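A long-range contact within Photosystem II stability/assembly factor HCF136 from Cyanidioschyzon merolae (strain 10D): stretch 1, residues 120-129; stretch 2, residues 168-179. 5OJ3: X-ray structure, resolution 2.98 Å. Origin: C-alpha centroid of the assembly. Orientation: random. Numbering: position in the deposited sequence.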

ATOM      1  N   LEU A 120       6.541   2.210 -11.866  1.00 56.22           N
ATOM      2  CA  LEU A 120       5.635   3.113 -11.168  1.00 54.19           C
ATOM      3  C   LEU A 120       5.353   2.615  -9.755  1.00 51.95           C
ATOM      4  O   LEU A 120       5.095   1.424  -9.548  1.00 49.57           O
ATOM      5  CB  LEU A 120       4.325   3.220 -11.943  1.00 53.60           C
ATOM      6  CG  LEU A 120       4.448   3.436 -13.449  1.00 56.64           C
ATOM      7  CD1 LEU A 120       3.079   3.537 -14.059  1.00 57.82           C
ATOM      8  CD2 LEU A 120       5.246   4.675 -13.762  1.00 57.07           C
ATOM      9  N   PHE A 121       5.407   3.524  -8.779  1.00 50.92           N
ATOM     10  CA  PHE A 121       5.253   3.130  -7.387  1.00 48.45           C
ATOM     11  C   PHE A 121       4.000   3.653  -6.707  1.00 48.64           C
ATOM     12  O   PHE A 121       3.464   2.959  -5.839  1.00 49.75           O
ATOM     13  CB  PHE A 121       6.475   3.561  -6.573  1.00 47.46           C
ATOM     14  CG  PHE A 121       7.526   2.507  -6.505  1.00 47.65           C
ATOM     15  CD1 PHE A 121       8.255   2.161  -7.629  1.00 50.60           C
ATOM     16  CD2 PHE A 121       7.741   1.810  -5.328  1.00 46.07           C
ATOM     17  CE1 PHE A 121       9.211   1.169  -7.568  1.00 51.39           C
ATOM     18  CE2 PHE A 121       8.683   0.810  -5.266  1.00 47.16           C
ATOM     19  CZ  PHE A 121       9.430   0.491  -6.384  1.00 49.10           C
ATOM     20  N   ASP A 122       3.518   4.843  -7.056  1.00 47.85           N
ATOM     21  CA  ASP A 122       2.291   5.336  -6.444  1.00 45.15           C
ATOM     22  C   ASP A 122       1.704   6.460  -7.282  1.00 46.93           C
ATOM     23  O   ASP A 122       2.393   7.106  -8.076  1.00 45.49           O
ATOM     24  CB  ASP A 122       2.519   5.816  -5.008  1.00 42.20           C
ATOM     25  CG  ASP A 122       1.229   5.901  -4.214  1.00 41.47           C
ATOM     26  OD1 ASP A 122       0.210   5.354  -4.687  1.00 42.04           O
ATOM     27  OD2 ASP A 122       1.227   6.520  -3.129  1.00 38.75           O
ATOM     28  N   ILE A 123       0.408   6.680  -7.079  1.00 50.11           N
ATOM     29  CA  ILE A 123      -0.347   7.739  -7.736  1.00 52.68           C
ATOM     30  C   ILE A 123      -1.407   8.226  -6.758  1.00 54.35           C
ATOM     31  O   ILE A 123      -2.014   7.429  -6.037  1.00 56.43           O
ATOM     32  CB  ILE A 123      -0.960   7.240  -9.065  1.00 53.69           C
ATOM     33  CG1 ILE A 123      -1.678   8.370  -9.803  1.00 56.81           C
ATOM     34  CG2 ILE A 123      -1.886   6.052  -8.832  1.00 51.10           C
ATOM     35  CD1 ILE A 123      -2.192   7.961 -11.164  1.00 60.31           C
ATOM     36  N   ASP A 124      -1.616   9.541  -6.714  1.00 53.14           N
ATOM     37  CA  ASP A 124      -2.653  10.112  -5.866  1.00 50.20           C
ATOM     38  C   ASP A 124      -3.161  11.392  -6.514  1.00 48.93           C
ATOM     39  O   ASP A 124      -2.490  11.989  -7.358  1.00 49.34           O
ATOM     40  CB  ASP A 124      -2.138  10.382  -4.444  1.00 50.08           C
ATOM     41  CG  ASP A 124      -3.263  10.647  -3.452  1.00 48.65           C
ATOM     42  OD1 ASP A 124      -4.424  10.314  -3.765  1.00 48.35           O
ATOM     43  OD2 ASP A 124      -2.988  11.181  -2.358  1.00 46.70           O
ATOM     44  N   PHE A 125      -4.358  11.813  -6.102  1.00 47.29           N
ATOM     45  CA  PHE A 125      -5.050  12.921  -6.742  1.00 46.71           C
ATOM     46  C   PHE A 125      -5.419  13.990  -5.723  1.00 46.39           C
ATOM     47  O   PHE A 125      -5.831  13.680  -4.602  1.00 45.76           O
ATOM     48  CB  PHE A 125      -6.310  12.431  -7.467  1.00 47.22           C
ATOM     49  CG  PHE A 125      -6.029  11.789  -8.795  1.00 50.30           C
ATOM     50  CD1 PHE A 125      -5.938  12.555  -9.944  1.00 51.88           C
ATOM     51  CD2 PHE A 125      -5.844  10.421  -8.892  1.00 52.06           C
ATOM     52  CE1 PHE A 125      -5.671  11.969 -11.167  1.00 52.86           C
ATOM     53  CE2 PHE A 125      -5.578   9.828 -10.113  1.00 53.22           C
ATOM     54  CZ  PHE A 125      -5.491  10.604 -11.251  1.00 52.61           C
ATOM     55  N   SER A 126      -5.258  15.249  -6.130  1.00 49.10           N
ATOM     56  CA  SER A 126      -5.668  16.387  -5.316  1.00 50.08           C
ATOM     57  C   SER A 126      -7.157  16.333  -4.990  1.00 52.40           C
ATOM     58  O   SER A 126      -7.977  15.910  -5.809  1.00 49.57           O
ATOM     59  CB  SER A 126      -5.337  17.693  -6.035  1.00 52.79           C
ATOM     60  OG  SER A 126      -6.176  18.743  -5.587  1.00 55.18           O
ATOM     61  N   GLN A 127      -7.503  16.771  -3.776  1.00 51.84           N
ATOM     62  CA  GLN A 127      -8.897  16.805  -3.349  1.00 50.69           C
ATOM     63  C   GLN A 127      -9.638  18.020  -3.893  1.00 52.06           C
ATOM     64  O   GLN A 127     -10.863  17.966  -4.061  1.00 52.67           O
ATOM     65  CB  GLN A 127      -8.983  16.801  -1.823  1.00 46.89           C
ATOM     66  CG  GLN A 127      -9.106  15.426  -1.197  1.00 44.89           C
ATOM     67  CD  GLN A 127      -9.345  15.503   0.297  1.00 43.90           C
ATOM     68  OE1 GLN A 127      -8.701  16.282   1.000  1.00 45.78           O
ATOM     69  NE2 GLN A 127     -10.281  14.700   0.789  1.00 43.65           N
ATOM     70  N   LYS A 128      -8.926  19.113  -4.173  1.00 54.80           N
ATOM     71  CA  LYS A 128      -9.578  20.341  -4.616  1.00 60.19           C
ATOM     72  C   LYS A 128      -9.971  20.263  -6.086  1.00 65.93           C
ATOM     73  O   LYS A 128     -11.059  20.721  -6.462  1.00 67.99           O
ATOM     74  CB  LYS A 128      -8.654  21.537  -4.347  1.00 59.13           C
ATOM     75  CG  LYS A 128      -8.758  22.692  -5.323  1.00 62.80           C
ATOM     76  CD  LYS A 128      -8.448  23.995  -4.599  1.00 63.94           C
ATOM     77  CE  LYS A 128      -7.792  25.016  -5.510  1.00 66.82           C
ATOM     78  NZ  LYS A 128      -7.015  26.026  -4.734  1.00 67.17           N
ATOM     79  N   ASP A 129      -9.101  19.697  -6.924  1.00 68.82           N
ATOM     80  CA  ASP A 129      -9.454  19.329  -8.294  1.00 72.34           C
ATOM     81  C   ASP A 129      -9.225  17.829  -8.416  1.00 67.26           C
ATOM     82  O   ASP A 129      -8.072  17.384  -8.553  1.00 63.07           O
ATOM     83  CB  ASP A 129      -8.623  20.105  -9.312  1.00 78.00           C
ATOM     84  CG  ASP A 129      -9.052  19.842 -10.751  1.00 81.81           C
ATOM     85  OD1 ASP A 129      -8.736  20.683 -11.617  1.00 84.58           O
ATOM     86  OD2 ASP A 129      -9.792  18.866 -11.002  1.00 81.32           O
ATOM     87  N   TYR A 168      16.112  10.062  -7.187  1.00 94.29           N
ATOM     88  CA  TYR A 168      15.944   8.933  -6.282  1.00 93.83           C
ATOM     89  C   TYR A 168      14.846   7.993  -6.786  1.00 91.97           C
ATOM     90  O   TYR A 168      14.300   8.164  -7.881  1.00 90.01           O
ATOM     91  CB  TYR A 168      15.631   9.435  -4.873  1.00 93.96           C
ATOM     92  CG  TYR A 168      16.777  10.110  -4.147  1.00 99.38           C
ATOM     93  CD1 TYR A 168      17.249  11.355  -4.536  1.00102.07           C
ATOM     94  CD2 TYR A 168      17.377   9.496  -3.054  1.00102.17           C
ATOM     95  CE1 TYR A 168      18.291  11.968  -3.866  1.00105.60           C
ATOM     96  CE2 TYR A 168      18.419  10.096  -2.381  1.00105.14           C
ATOM     97  CZ  TYR A 168      18.872  11.333  -2.786  1.00106.78           C
ATOM     98  OH  TYR A 168      19.910  11.932  -2.111  1.00109.37           O
ATOM     99  N   ARG A 169      14.529   6.983  -5.974  1.00 86.82           N
ATOM    100  CA  ARG A 169      13.328   6.173  -6.159  1.00 83.34           C
ATOM    101  C   ARG A 169      12.230   6.744  -5.275  1.00 78.99           C
ATOM    102  O   ARG A 169      12.396   6.829  -4.056  1.00 77.09           O
ATOM    103  CB  ARG A 169      13.574   4.704  -5.809  1.00 86.16           C
ATOM    104  CG  ARG A 169      12.285   3.904  -5.533  1.00 86.72           C
ATOM    105  CD  ARG A 169      12.503   2.796  -4.500  1.00 89.48           C
ATOM    106  NE  ARG A 169      11.265   2.376  -3.840  1.00 89.34           N
ATOM    107  CZ  ARG A 169      11.164   1.320  -3.032  1.00 90.93           C
ATOM    108  NH1 ARG A 169      12.225   0.566  -2.788  1.00 93.36           N
ATOM    109  NH2 ARG A 169      10.004   1.019  -2.463  1.00 88.89           N
ATOM    110  N   PHE A 170      11.112   7.130  -5.882  1.00 71.97           N
ATOM    111  CA  PHE A 170      10.018   7.780  -5.168  1.00 67.40           C
ATOM    112  C   PHE A 170       8.972   6.740  -4.787  1.00 70.05           C
ATOM    113  O   PHE A 170       8.360   6.116  -5.662  1.00 70.19           O
ATOM    114  CB  PHE A 170       9.411   8.896  -6.014  1.00 62.73           C
ATOM    115  CG  PHE A 170      10.261  10.126  -6.056  1.00 63.78           C
ATOM    116  CD1 PHE A 170      10.277  11.004  -4.986  1.00 63.39           C
ATOM    117  CD2 PHE A 170      11.072  10.387  -7.146  1.00 66.13           C
ATOM    118  CE1 PHE A 170      11.071  12.129  -5.011  1.00 66.95           C
ATOM    119  CE2 PHE A 170      11.867  11.512  -7.179  1.00 68.67           C
ATOM    120  CZ  PHE A 170      11.869  12.382  -6.110  1.00 69.64           C
ATOM    121  N   SER A 171       8.764   6.570  -3.479  1.00 72.96           N
ATOM    122  CA  SER A 171       7.964   5.457  -2.980  1.00 75.05           C
ATOM    123  C   SER A 171       6.470   5.750  -3.048  1.00 77.62           C
ATOM    124  O   SER A 171       5.693   4.911  -3.518  1.00 80.99           O
ATOM    125  CB  SER A 171       8.379   5.117  -1.549  1.00 74.45           C
ATOM    126  OG  SER A 171       9.671   4.534  -1.525  1.00 77.40           O
ATOM    127  N   ASN A 172       6.040   6.921  -2.583  1.00 80.28           N
ATOM    128  CA  ASN A 172       4.611   7.202  -2.587  1.00 79.47           C
ATOM    129  C   ASN A 172       4.369   8.706  -2.614  1.00 77.80           C
ATOM    130  O   ASN A 172       5.270   9.513  -2.377  1.00 80.00           O
ATOM    131  CB  ASN A 172       3.906   6.568  -1.380  1.00 81.48           C
ATOM    132  CG  ASN A 172       4.675   6.750  -0.088  1.00 86.47           C
ATOM    133  OD1 ASN A 172       5.733   6.151   0.110  1.00 89.60           O
ATOM    134  ND2 ASN A 172       4.142   7.577   0.802  1.00 86.62           N
ATOM    135  N   VAL A 173       3.115   9.059  -2.901  1.00 67.80           N
ATOM    136  CA  VAL A 173       2.627  10.432  -2.881  1.00 60.74           C
ATOM    137  C   VAL A 173       1.258  10.416  -2.211  1.00 55.06           C
ATOM    138  O   VAL A 173       0.519   9.431  -2.296  1.00 54.63           O
ATOM    139  CB  VAL A 173       2.557  11.041  -4.304  1.00 61.12           C
ATOM    140  CG1 VAL A 173       1.485  10.353  -5.140  1.00 61.33           C
ATOM    141  CG2 VAL A 173       2.315  12.544  -4.240  1.00 61.65           C
ATOM    142  N   SER A 174       0.922  11.510  -1.526  1.00 50.48           N
ATOM    143  CA  SER A 174      -0.301  11.544  -0.732  1.00 46.58           C
ATOM    144  C   SER A 174      -0.825  12.970  -0.626  1.00 46.26           C
ATOM    145  O   SER A 174      -0.065  13.885  -0.298  1.00 46.19           O
ATOM    146  CB  SER A 174      -0.057  10.964   0.667  1.00 44.46           C
ATOM    147  OG  SER A 174      -1.224  11.047   1.464  1.00 43.57           O
ATOM    148  N   PHE A 175      -2.122  13.144  -0.878  1.00 47.51           N
ATOM    149  CA  PHE A 175      -2.767  14.449  -0.917  1.00 49.37           C
ATOM    150  C   PHE A 175      -3.728  14.636   0.252  1.00 50.39           C
ATOM    151  O   PHE A 175      -4.378  13.692   0.706  1.00 51.99           O
ATOM    152  CB  PHE A 175      -3.551  14.641  -2.221  1.00 50.27           C
ATOM    153  CG  PHE A 175      -2.802  15.387  -3.286  1.00 51.87           C
ATOM    154  CD1 PHE A 175      -2.785  16.773  -3.300  1.00 54.92           C
ATOM    155  CD2 PHE A 175      -2.138  14.703  -4.289  1.00 52.26           C
ATOM    156  CE1 PHE A 175      -2.105  17.462  -4.288  1.00 57.25           C
ATOM    157  CE2 PHE A 175      -1.456  15.385  -5.279  1.00 55.47           C
ATOM    158  CZ  PHE A 175      -1.440  16.768  -5.279  1.00 57.90           C
ATOM    159  N   SER A 176      -3.809  15.878   0.729  1.00 49.50           N
ATOM    160  CA  SER A 176      -4.900  16.328   1.589  1.00 48.93           C
ATOM    161  C   SER A 176      -5.223  17.761   1.199  1.00 50.03           C
ATOM    162  O   SER A 176      -4.360  18.639   1.299  1.00 49.33           O
ATOM    163  CB  SER A 176      -4.538  16.246   3.073  1.00 49.14           C
ATOM    164  OG  SER A 176      -5.586  16.770   3.868  1.00 50.65           O
ATOM    165  N   GLY A 177      -6.457  17.996   0.760  1.00 52.19           N
ATOM    166  CA  GLY A 177      -6.810  19.291   0.215  1.00 54.86           C
ATOM    167  C   GLY A 177      -6.105  19.520  -1.104  1.00 56.20           C
ATOM    168  O   GLY A 177      -6.455  18.912  -2.119  1.00 56.04           O
ATOM    169  N   ASP A 178      -5.109  20.403  -1.099  1.00 57.32           N
ATOM    170  CA  ASP A 178      -4.204  20.569  -2.229  1.00 60.60           C
ATOM    171  C   ASP A 178      -2.755  20.346  -1.816  1.00 61.02           C
ATOM    172  O   ASP A 178      -1.842  20.552  -2.627  1.00 61.58           O
ATOM    173  CB  ASP A 178      -4.384  21.957  -2.852  1.00 66.10           C
ATOM    174  CG  ASP A 178      -3.995  21.995  -4.314  1.00 69.99           C
ATOM    175  OD1 ASP A 178      -4.528  21.178  -5.095  1.00 70.00           O
ATOM    176  OD2 ASP A 178      -3.165  22.850  -4.684  1.00 73.06           O
ATOM    177  N   GLU A 179      -2.529  19.922  -0.576  1.00 61.51           N
ATOM    178  CA  GLU A 179      -1.200  19.672  -0.039  1.00 60.61           C
ATOM    179  C   GLU A 179      -0.799  18.229  -0.328  1.00 58.29           C
ATOM    180  O   GLU A 179      -1.555  17.299  -0.031  1.00 56.91           O
ATOM    181  CB  GLU A 179      -1.203  19.940   1.466  1.00 60.68           C
ATOM    182  CG  GLU A 179       0.146  20.197   2.108  1.00 62.20           C
ATOM    183  CD  GLU A 179      -0.003  20.719   3.526  1.00 64.22           C
ATOM    184  OE1 GLU A 179      -1.148  20.755   4.027  1.00 64.25           O
ATOM    185  OE2 GLU A 179       1.018  21.086   4.142  1.00 65.36           O
TER

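Two strands can run side by side in the same direction without bonding backbone to backbone, and side chains can bridge the gap. The contact between residues 120-129 and 168-179 of HCF136 is a worked example. The strand ending at F125 and strand 169-176 run nearly parallel, with 18° between their directions, and approach to 5.3 Å between axes. The register advances in step, D122 CA lying 4.9 Å from N172 CA and D124 CA 5.8 Å from S174 CA, yet no hydrogen bond links the main chains of the two strands.

Aspartates do that work instead. D122 and D124 both point toward the second strand, and since alternate residues of a strand face the same way, the intervening I123 points away. The carboxylates act as acceptors for the amides of alternate residues, V173 and F175: V173 N donates to D122 OD2 at 3.2 Å with a nearly straight geometry (164°), and F175 N donates to D124 OD2 at 2.6 Å, a shorter but more bent bond. The other oxygen of each aspartate turns back to its own strand, where I123 N to D122 OD1 (2.7 Å) and F125 N to D124 OD1 (2.8 Å) are weak bonds. Each carboxylate thus bridges one main-chain amide from each strand. D122 OD2 also sits 3.1 Å from V173 O, a close approach of two acceptors rather than a bond.

Other contacts accompany these polar bridges. V173 CG1 packs 3.7 Å from D124 CB. F175 points toward the first stretch, and S126 lies over one face of its ring, with S126 CB 4.0 Å from the ring centroid in a CH-pi contact; D124 OD2 lies at the ring edge. Toward the N-terminal end of the contact, the extended R169 side chain brings its guanidinium close to F121, whose CE2 atom lies over one face of that flat group, 3.1 Å from R169 NH2.

Beyond the strands, the chains bond directly. A type II' turn from S176 to E179, closed by S176 N to E179 O (2.8 Å) and E179 N to S176 O (2.9 Å), presents G177 to the loop of the first stretch. G177 has a positive phi, which favours glycine. Q127 makes two bonds to G177, one through its main chain and one through its side chain: Q127 N donates to G177 O at 2.9 Å, while Q127 OE1 accepts from G177 N at 2.8 Å. K128 N adds a weak bond to G177 O (3.2 Å). Finally, S126 OG donates to D178 OD1 at 3.0 Å, tying the loop to the turn.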